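PDB 5EP9: SnoN,Epimerase SnoN from Streptomyces nogalater, which acts as a non-heme iron, 2-oxoglutarate-dependent epimerase in the biosynthesis of nogalamycin. Local coordinates for residues D43-V48 / P205-P210; M173-G178 / T217-R222. One frame throughout, in Å; residues are numbered along the deposited sequence.

Contact 1: residues D43-V48 / P205-P210; sequences DGYVHV and PRVTVP. With ACT (acetate ion), chain G.
Tyr45 brings its hydroxyl end against Val207 where the two sheets of the double-stranded beta-helix (cupin) fold face each other at the surface. Strand 45-48 is outermost in the larger sheet, and strand 207-209 is outermost in the smaller one. The short strand axes approach to 9.7 Å, with their N-to-C directions 29° apart. Residues 43-48 belong to the first SnoN part of this engineered fusion, and residues 205-210 to the second. The Tyr45 and Val207 side chains cross at about a right angle. Tyr45 CB points toward strand 207-209, and CG sits between the backbone N and the carbonyl carbon (chi1 77°). From there the ring carries Tyr45 OH to 3.3 Å from Val207 CG1. Val209 sits between two partners and gives each a methyl. Val209 CG2 packs 4.0 Å from Tyr45 CE2. Val209 CG1 lies over one face of the His47 ring, 4.2 Å from His47 CG. The contact is therefore mainly apolar packing. Further out, Phe175 stacks on the Tyr45 ring and pairs with Val207 through backbone hydrogen bonding. His47 NE2 is hydrogen-bonded to Asp215 OD2, which would limit rotation of the ring. Arg206 points its guanidinium to an acetate, probably from the crystallisation liquor. The acetate is also hydrogen-bonded to Ser226 OG. At the guanidinium edge, Arg206 NH1 donates to acetate OXT at 3.0 Å, with an N-H...O angle of 149°.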
ATOM      1  N   ASP A  43      14.420  -4.918  -7.708  1.00 29.80           N
ATOM      2  CA  ASP A  43      13.578  -5.902  -7.023  1.00 29.13           C
ATOM      3  C   ASP A  43      12.109  -5.713  -7.082  1.00 26.32           C
ATOM      4  O   ASP A  43      11.334  -6.668  -6.916  1.00 25.11           O
ATOM      5  CB  ASP A  43      13.956  -6.006  -5.523  1.00 29.42           C
ATOM      6  CG  ASP A  43      15.370  -6.542  -5.266  1.00 31.87           C
ATOM      7  OD1 ASP A  43      15.994  -7.064  -6.168  1.00 33.47           O
ATOM      8  OD2 ASP A  43      15.806  -6.463  -4.098  1.00 33.20           O
ATOM      9  N   GLY A  44      11.690  -4.461  -7.169  1.00 26.01           N
ATOM     10  CA  GLY A  44      10.259  -4.126  -7.188  1.00 24.99           C
ATOM     11  C   GLY A  44       9.681  -3.855  -5.822  1.00 25.52           C
ATOM     12  O   GLY A  44       8.476  -3.683  -5.688  1.00 24.32           O
ATOM     13  N   TYR A  45      10.545  -3.904  -4.814  1.00 26.43           N
ATOM     14  CA  TYR A  45      10.193  -3.524  -3.467  1.00 26.52           C
ATOM     15  C   TYR A  45      11.417  -3.077  -2.765  1.00 26.54           C
ATOM     16  O   TYR A  45      12.517  -3.420  -3.151  1.00 26.59           O
ATOM     17  CB  TYR A  45       9.532  -4.696  -2.691  1.00 28.90           C
ATOM     18  CG  TYR A  45      10.534  -5.711  -2.234  1.00 30.24           C
ATOM     19  CD1 TYR A  45      11.047  -6.624  -3.120  1.00 34.74           C
ATOM     20  CD2 TYR A  45      11.054  -5.666  -0.941  1.00 32.69           C
ATOM     21  CE1 TYR A  45      12.019  -7.550  -2.714  1.00 37.84           C
ATOM     22  CE2 TYR A  45      11.986  -6.592  -0.519  1.00 36.01           C
ATOM     23  CZ  TYR A  45      12.455  -7.502  -1.398  1.00 37.69           C
ATOM     24  OH  TYR A  45      13.424  -8.342  -1.014  1.00 47.35           O
ATOM     25  N   VAL A  46      11.219  -2.408  -1.643  1.00 26.29           N
ATOM     26  CA  VAL A  46      12.337  -2.131  -0.741  1.00 28.46           C
ATOM     27  C   VAL A  46      11.867  -1.991   0.682  1.00 28.08           C
ATOM     28  O   VAL A  46      10.715  -1.492   0.938  1.00 30.29           O
ATOM     29  CB  VAL A  46      13.118  -0.922  -1.292  1.00 31.65           C
ATOM     30  CG1 VAL A  46      12.510   0.418  -0.911  1.00 30.94           C
ATOM     31  CG2 VAL A  46      14.538  -0.986  -0.904  1.00 34.52           C
ATOM     32  N   HIS A  47      12.718  -2.394   1.602  1.00 26.82           N
ATOM     33  CA  HIS A  47      12.496  -2.247   3.020  1.00 27.30           C
ATOM     34  C   HIS A  47      13.226  -0.995   3.487  1.00 27.99           C
ATOM     35  O   HIS A  47      14.416  -0.857   3.270  1.00 27.92           O
ATOM     36  CB  HIS A  47      13.041  -3.497   3.757  1.00 29.11           C
ATOM     37  CG  HIS A  47      13.018  -3.430   5.249  1.00 30.56           C
ATOM     38  ND1 HIS A  47      13.921  -4.089   6.030  1.00 33.77           N
ATOM     39  CD2 HIS A  47      12.196  -2.797   6.112  1.00 33.91           C
ATOM     40  CE1 HIS A  47      13.655  -3.895   7.296  1.00 34.10           C
ATOM     41  NE2 HIS A  47      12.616  -3.102   7.368  1.00 34.01           N
ATOM     42  N   VAL A  48      12.528  -0.160   4.245  1.00 27.43           N
ATOM     43  CA  VAL A  48      13.139   1.037   4.875  1.00 30.93           C
ATOM     44  C   VAL A  48      12.906   0.994   6.365  1.00 29.87           C
ATOM     45  O   VAL A  48      11.793   1.230   6.806  1.00 32.09           O
ATOM     46  CB  VAL A  48      12.579   2.407   4.338  1.00 33.18           C
ATOM     47  CG1 VAL A  48      13.328   3.592   4.940  1.00 34.37           C
ATOM     48  CG2 VAL A  48      12.717   2.485   2.836  1.00 35.73           C
ATOM     49  N   PRO A 205      12.623 -16.656  -6.960  1.00 33.16           N
ATOM     50  CA  PRO A 205      12.730 -16.806  -5.567  1.00 33.92           C
ATOM     51  C   PRO A 205      11.864 -15.807  -4.865  1.00 32.74           C
ATOM     52  O   PRO A 205      11.417 -14.821  -5.483  1.00 31.84           O
ATOM     53  CB  PRO A 205      14.204 -16.505  -5.246  1.00 35.63           C
ATOM     54  CG  PRO A 205      14.782 -15.886  -6.437  1.00 35.47           C
ATOM     55  CD  PRO A 205      13.997 -16.467  -7.576  1.00 35.30           C
ATOM     56  N   ARG A 206      11.521 -16.092  -3.644  1.00 31.07           N
ATOM     57  CA  ARG A 206      10.645 -15.241  -2.889  1.00 31.01           C
ATOM     58  C   ARG A 206      11.255 -14.787  -1.606  1.00 30.12           C
ATOM     59  O   ARG A 206      11.896 -15.556  -0.979  1.00 31.92           O
ATOM     60  CB  ARG A 206       9.378 -16.006  -2.545  1.00 33.58           C
ATOM     61  CG  ARG A 206       8.584 -16.387  -3.812  1.00 38.81           C
ATOM     62  CD  ARG A 206       8.610 -17.816  -3.959  1.00 40.79           C
ATOM     63  NE  ARG A 206       8.099 -18.346  -5.212  1.00 45.32           N
ATOM     64  CZ  ARG A 206       6.886 -18.871  -5.370  1.00 43.92           C
ATOM     65  NH1 ARG A 206       5.914 -18.753  -4.459  1.00 40.67           N
ATOM     66  NH2 ARG A 206       6.630 -19.474  -6.475  1.00 46.18           N
ATOM     67  N   VAL A 207      11.016 -13.550  -1.227  1.00 27.64           N
ATOM     68  CA  VAL A 207      11.673 -12.936  -0.104  1.00 28.56           C
ATOM     69  C   VAL A 207      10.652 -12.434   0.893  1.00 26.84           C
ATOM     70  O   VAL A 207       9.823 -11.640   0.591  1.00 26.71           O
ATOM     71  CB  VAL A 207      12.533 -11.712  -0.513  1.00 29.34           C
ATOM     72  CG1 VAL A 207      13.254 -11.133   0.716  1.00 29.50           C
ATOM     73  CG2 VAL A 207      13.572 -12.083  -1.571  1.00 29.91           C
ATOM     74  N   THR A 208      10.707 -13.027   2.062  1.00 27.86           N
ATOM     75  CA  THR A 208       9.856 -12.750   3.162  1.00 28.02           C
ATOM     76  C   THR A 208      10.582 -11.733   4.013  1.00 27.52           C
ATOM     77  O   THR A 208      11.714 -11.893   4.411  1.00 26.83           O
ATOM     78  CB  THR A 208       9.559 -14.067   3.949  1.00 29.82           C
ATOM     79  OG1 THR A 208       8.894 -14.933   3.047  1.00 28.40           O
ATOM     80  CG2 THR A 208       8.643 -13.764   5.150  1.00 29.13           C
ATOM     81  N   VAL A 209       9.844 -10.678   4.351  1.00 28.18           N
ATOM     82  CA  VAL A 209      10.403  -9.482   4.988  1.00 28.63           C
ATOM     83  C   VAL A 209       9.732  -9.145   6.291  1.00 28.05           C
ATOM     84  O   VAL A 209       8.829  -8.315   6.333  1.00 28.29           O
ATOM     85  CB  VAL A 209      10.264  -8.284   4.053  1.00 28.87           C
ATOM     86  CG1 VAL A 209      10.972  -7.017   4.604  1.00 28.56           C
ATOM     87  CG2 VAL A 209      10.895  -8.652   2.709  1.00 28.84           C
ATOM     88  N   PRO A 210      10.231  -9.695   7.354  1.00 28.17           N
ATOM     89  CA  PRO A 210       9.724  -9.216   8.650  1.00 27.90           C
ATOM     90  C   PRO A 210      10.120  -7.750   8.914  1.00 28.45           C
ATOM     91  O   PRO A 210      11.157  -7.289   8.442  1.00 29.86           O
ATOM     92  CB  PRO A 210      10.325 -10.163   9.647  1.00 26.97           C
ATOM     93  CG  PRO A 210      11.447 -10.787   8.942  1.00 27.83           C
ATOM     94  CD  PRO A 210      11.248 -10.728   7.512  1.00 27.97           C
TER
HETATM   95  C   ACT G 303       4.752 -15.785  -2.289  1.00 39.48           C
HETATM   96  O   ACT G 303       3.854 -16.016  -1.478  1.00 40.08           O
HETATM   97  OXT ACT G 303       5.720 -16.576  -2.394  1.00 50.73           O
HETATM   98  CH3 ACT G 303       4.664 -14.531  -3.102  1.00 40.18           C

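Contact 2: residues M173-G178 / T217-R222; sequences MTFVPG and TFHHAR. With AKG (2-oxoglutaric acid), chain E.
His219 has chi1 at 72°, with CG between the backbone N and the carbonyl carbon, whereas Phe175 has chi1 at -56°, with CG anti to the carbonyl carbon. From these positions the two side chains cross at about a right angle. Phe175 CE1 comes 3.6 Å from His219 CB. The ring planes are inclined at 53°, neither stacked nor edge-to-face, and the centroids lie 5.6 Å apart. Phe175 also meets Thr217 tip to tip. Thr217 OG1 lies at the ring edge, 3.9 Å from Phe175 CZ. The Met173 chain bends at chi2 and chi3, and its CE is 3.9 Å from the same Thr217 OG1. Trp160 touches both Met173 and Thr217. This is the buried space between the two sheets of the double-stranded beta-helix, beside the iron site of His142, Asp144 and His225. Residues 173-178 lie in the first SnoN part of the fusion, and 217-222 in the second. Met173 SD approaches C3 of 2-oxoglutarate at 3.7 Å. His219 NE2 makes a weak hydrogen bond to O1 of 2-oxoglutarate at 3.2 Å. The stronger partner of NE2 is Asp144 OD2, an oxygen of an iron ligand. An alanine in place of His219 would keep CB but would probably leave Asp144 OD2 and the 2-oxoglutarate O1 without this donor, and Phe175 CE1 without its neighbours CG and ND1. Farther along, Arg222 N donates to His220 ND1 at 3.0 Å, close to the plane of the imidazole.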
ATOM      1  N   MET A 173       4.905  -9.678   5.001  1.00 27.90           N
ATOM      2  CA  MET A 173       4.797  -9.867   3.528  1.00 29.47           C
ATOM      3  C   MET A 173       5.963 -10.640   2.926  1.00 28.21           C
ATOM      4  O   MET A 173       7.064 -10.620   3.457  1.00 28.34           O
ATOM      5  CB  MET A 173       4.602  -8.531   2.806  1.00 30.31           C
ATOM      6  CG  MET A 173       3.261  -7.871   3.234  1.00 33.41           C
ATOM      7  SD  MET A 173       2.452  -6.898   1.937  1.00 44.30           S
ATOM      8  CE  MET A 173       3.472  -5.534   2.229  1.00 40.83           C
ATOM      9  N   THR A 174       5.661 -11.216   1.771  1.00 27.12           N
ATOM     10  CA  THR A 174       6.623 -11.859   0.871  1.00 26.87           C
ATOM     11  C   THR A 174       6.483 -11.223  -0.495  1.00 26.81           C
ATOM     12  O   THR A 174       5.377 -10.978  -0.953  1.00 28.09           O
ATOM     13  CB  THR A 174       6.326 -13.349   0.804  1.00 27.17           C
ATOM     14  OG1 THR A 174       6.532 -13.885   2.120  1.00 27.68           O
ATOM     15  CG2 THR A 174       7.198 -14.115  -0.222  1.00 26.71           C
ATOM     16  N   PHE A 175       7.620 -10.971  -1.142  1.00 26.13           N
ATOM     17  CA  PHE A 175       7.669 -10.359  -2.428  1.00 26.20           C
ATOM     18  C   PHE A 175       8.430 -11.236  -3.400  1.00 26.98           C
ATOM     19  O   PHE A 175       9.317 -12.016  -2.986  1.00 25.71           O
ATOM     20  CB  PHE A 175       8.406  -9.007  -2.353  1.00 27.99           C
ATOM     21  CG  PHE A 175       7.814  -8.044  -1.367  1.00 28.79           C
ATOM     22  CD1 PHE A 175       6.812  -7.189  -1.715  1.00 31.12           C
ATOM     23  CD2 PHE A 175       8.303  -7.988  -0.111  1.00 30.09           C
ATOM     24  CE1 PHE A 175       6.268  -6.251  -0.773  1.00 31.59           C
ATOM     25  CE2 PHE A 175       7.782  -7.105   0.831  1.00 34.57           C
ATOM     26  CZ  PHE A 175       6.753  -6.222   0.477  1.00 32.62           C
ATOM     27  N   VAL A 176       8.103 -11.164  -4.692  1.00 27.91           N
ATOM     28  CA  VAL A 176       8.894 -11.962  -5.720  1.00 27.54           C
ATOM     29  C   VAL A 176       9.753 -10.993  -6.470  1.00 28.33           C
ATOM     30  O   VAL A 176       9.242 -10.212  -7.280  1.00 29.88           O
ATOM     31  CB  VAL A 176       7.975 -12.646  -6.693  1.00 27.92           C
ATOM     32  CG1 VAL A 176       8.787 -13.434  -7.690  1.00 28.52           C
ATOM     33  CG2 VAL A 176       7.020 -13.588  -5.986  1.00 28.53           C
ATOM     34  N   PRO A 177      11.052 -10.959  -6.181  1.00 28.41           N
ATOM     35  CA  PRO A 177      11.840  -9.858  -6.703  1.00 28.18           C
ATOM     36  C   PRO A 177      11.918  -9.960  -8.195  1.00 28.53           C
ATOM     37  O   PRO A 177      12.049 -11.094  -8.738  1.00 28.54           O
ATOM     38  CB  PRO A 177      13.240 -10.004  -6.049  1.00 29.07           C
ATOM     39  CG  PRO A 177      13.171 -11.230  -5.261  1.00 30.01           C
ATOM     40  CD  PRO A 177      11.738 -11.624  -5.051  1.00 28.43           C
ATOM     41  N   GLY A 178      11.897  -8.808  -8.872  1.00 26.04           N
ATOM     42  CA  GLY A 178      11.933  -8.817 -10.352  1.00 26.10           C
ATOM     43  C   GLY A 178      10.597  -9.097 -11.014  1.00 26.38           C
ATOM     44  O   GLY A 178      10.485  -8.985 -12.228  1.00 28.79           O
ATOM     45  N   THR A 217       7.768  -0.989   4.079  1.00 25.19           N
ATOM     46  CA  THR A 217       8.149  -1.370   2.733  1.00 26.25           C
ATOM     47  C   THR A 217       7.478  -0.429   1.727  1.00 26.23           C
ATOM     48  O   THR A 217       6.421   0.135   2.008  1.00 23.29           O
ATOM     49  CB  THR A 217       7.807  -2.798   2.406  1.00 25.86           C
ATOM     50  OG1 THR A 217       6.425  -3.080   2.700  1.00 27.11           O
ATOM     51  CG2 THR A 217       8.670  -3.754   3.210  1.00 27.52           C
ATOM     52  N   PHE A 218       8.141  -0.300   0.574  1.00 26.52           N
ATOM     53  CA  PHE A 218       7.535   0.175  -0.641  1.00 27.61           C
ATOM     54  C   PHE A 218       7.526  -0.937  -1.647  1.00 29.05           C
ATOM     55  O   PHE A 218       8.524  -1.656  -1.806  1.00 31.62           O
ATOM     56  CB  PHE A 218       8.306   1.324  -1.213  1.00 30.05           C
ATOM     57  CG  PHE A 218       8.264   2.573  -0.365  1.00 31.89           C
ATOM     58  CD1 PHE A 218       9.204   2.766   0.596  1.00 33.20           C
ATOM     59  CD2 PHE A 218       7.244   3.506  -0.550  1.00 32.98           C
ATOM     60  CE1 PHE A 218       9.178   3.897   1.397  1.00 36.68           C
ATOM     61  CE2 PHE A 218       7.231   4.660   0.203  1.00 35.76           C
ATOM     62  CZ  PHE A 218       8.206   4.872   1.183  1.00 35.10           C
ATOM     63  N   HIS A 219       6.385  -1.138  -2.303  1.00 28.63           N
ATOM     64  CA  HIS A 219       6.344  -2.054  -3.450  1.00 27.75           C
ATOM     65  C   HIS A 219       5.620  -1.491  -4.656  1.00 27.19           C
ATOM     66  O   HIS A 219       4.529  -0.883  -4.586  1.00 24.94           O
ATOM     67  CB  HIS A 219       5.851  -3.452  -3.047  1.00 26.74           C
ATOM     68  CG  HIS A 219       4.414  -3.545  -2.728  1.00 26.47           C
ATOM     69  ND1 HIS A 219       3.924  -3.312  -1.467  1.00 27.41           N
ATOM     70  CD2 HIS A 219       3.356  -3.922  -3.478  1.00 26.89           C
ATOM     71  CE1 HIS A 219       2.622  -3.558  -1.451  1.00 26.74           C
ATOM     72  NE2 HIS A 219       2.255  -3.909  -2.658  1.00 28.51           N
ATOM     73  N   HIS A 220       6.192  -1.837  -5.778  1.00 26.20           N
ATOM     74  CA  HIS A 220       5.651  -1.524  -7.117  1.00 26.91           C
ATOM     75  C   HIS A 220       4.342  -2.261  -7.385  1.00 26.06           C
ATOM     76  O   HIS A 220       4.100  -3.353  -6.950  1.00 25.23           O
ATOM     77  CB  HIS A 220       6.735  -1.900  -8.164  1.00 27.84           C
ATOM     78  CG  HIS A 220       6.501  -1.403  -9.564  1.00 28.90           C
ATOM     79  ND1 HIS A 220       5.595  -1.983 -10.439  1.00 28.27           N
ATOM     80  CD2 HIS A 220       7.141  -0.444 -10.272  1.00 28.71           C
ATOM     81  CE1 HIS A 220       5.631  -1.351 -11.588  1.00 28.47           C
ATOM     82  NE2 HIS A 220       6.592  -0.460 -11.534  1.00 29.47           N
ATOM     83  N   ALA A 221       3.491  -1.621  -8.142  1.00 27.44           N
ATOM     84  CA  ALA A 221       2.148  -2.118  -8.462  1.00 28.38           C
ATOM     85  C   ALA A 221       2.128  -3.408  -9.301  1.00 30.05           C
ATOM     86  O   ALA A 221       1.084  -4.046  -9.394  1.00 29.40           O
ATOM     87  CB  ALA A 221       1.395  -1.026  -9.233  1.00 28.96           C
ATOM     88  N   ARG A 222       3.236  -3.700  -9.946  1.00 30.32           N
ATOM     89  CA  ARG A 222       3.406  -4.963 -10.696  0.50 32.04           C
ATOM     90  C   ARG A 222       4.167  -6.067  -9.915  1.00 32.33           C
ATOM     91  O   ARG A 222       4.275  -7.195 -10.384  1.00 30.20           O
ATOM     92  CB  ARG A 222       4.013  -4.735 -12.093  0.50 34.05           C
ATOM     93  CG  ARG A 222       3.071  -3.974 -13.072  0.50 35.79           C
ATOM     94  CD  ARG A 222       3.388  -3.974 -14.565  0.50 39.36           C
ATOM     95  NE  ARG A 222       3.524  -5.299 -15.157  0.50 40.68           N
ATOM     96  CZ  ARG A 222       2.597  -5.896 -15.863  0.50 42.91           C
ATOM     97  NH1 ARG A 222       1.428  -5.306 -16.113  0.50 41.71           N
ATOM     98  NH2 ARG A 222       2.866  -7.104 -16.334  0.50 43.95           N
TER
HETATM   99  C1  AKG E 301      -0.771  -4.390  -0.393  1.00 33.71           C
HETATM  100  O1  AKG E 301      -0.778  -4.142  -1.627  1.00 31.00           O
HETATM  101  O2  AKG E 301      -0.389  -3.548   0.456  1.00 32.30           O
HETATM  102  C2  AKG E 301      -1.173  -5.732   0.090  1.00 36.04           C
HETATM  103  O5  AKG E 301      -1.535  -6.589  -0.742  1.00 33.13           O
HETATM  104  C3  AKG E 301      -1.136  -5.980   1.616  1.00 34.63           C
HETATM  105  C4  AKG E 301      -1.371  -7.416   2.074  1.00 35.26           C
HETATM  106  C5  AKG E 301      -1.366  -7.646   3.567  1.00 34.00           C
HETATM  107  O3  AKG E 301      -1.088  -6.701   4.329  1.00 35.19           O
HETATM  108  O4  AKG E 301      -1.687  -8.783   4.030  1.00 29.84           O

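How the contacts relate
From the N terminus, helix 30-43 leads into strand 45-48, the first side of contact 1. Strand 173-175 follows far along the chain and opens contact 2. Segment 205-210 then closes contact 1, with 156 residues between it and 43-48. Segment 217-222 closes contact 2, with 38 residues between it and 173-178. The segments alternate, so the two contacts cross rather than nest. Each joins the larger sheet to the smaller one. Strands 45-48 and 216-220 are antiparallel neighbours in the first, and 173-175 and 207-209 in the second. Val46 N lies 2.8 Å from Phe218 O, and Thr208 OG1 lies 2.7 Å from Thr174 OG1, both probable hydrogen bonds.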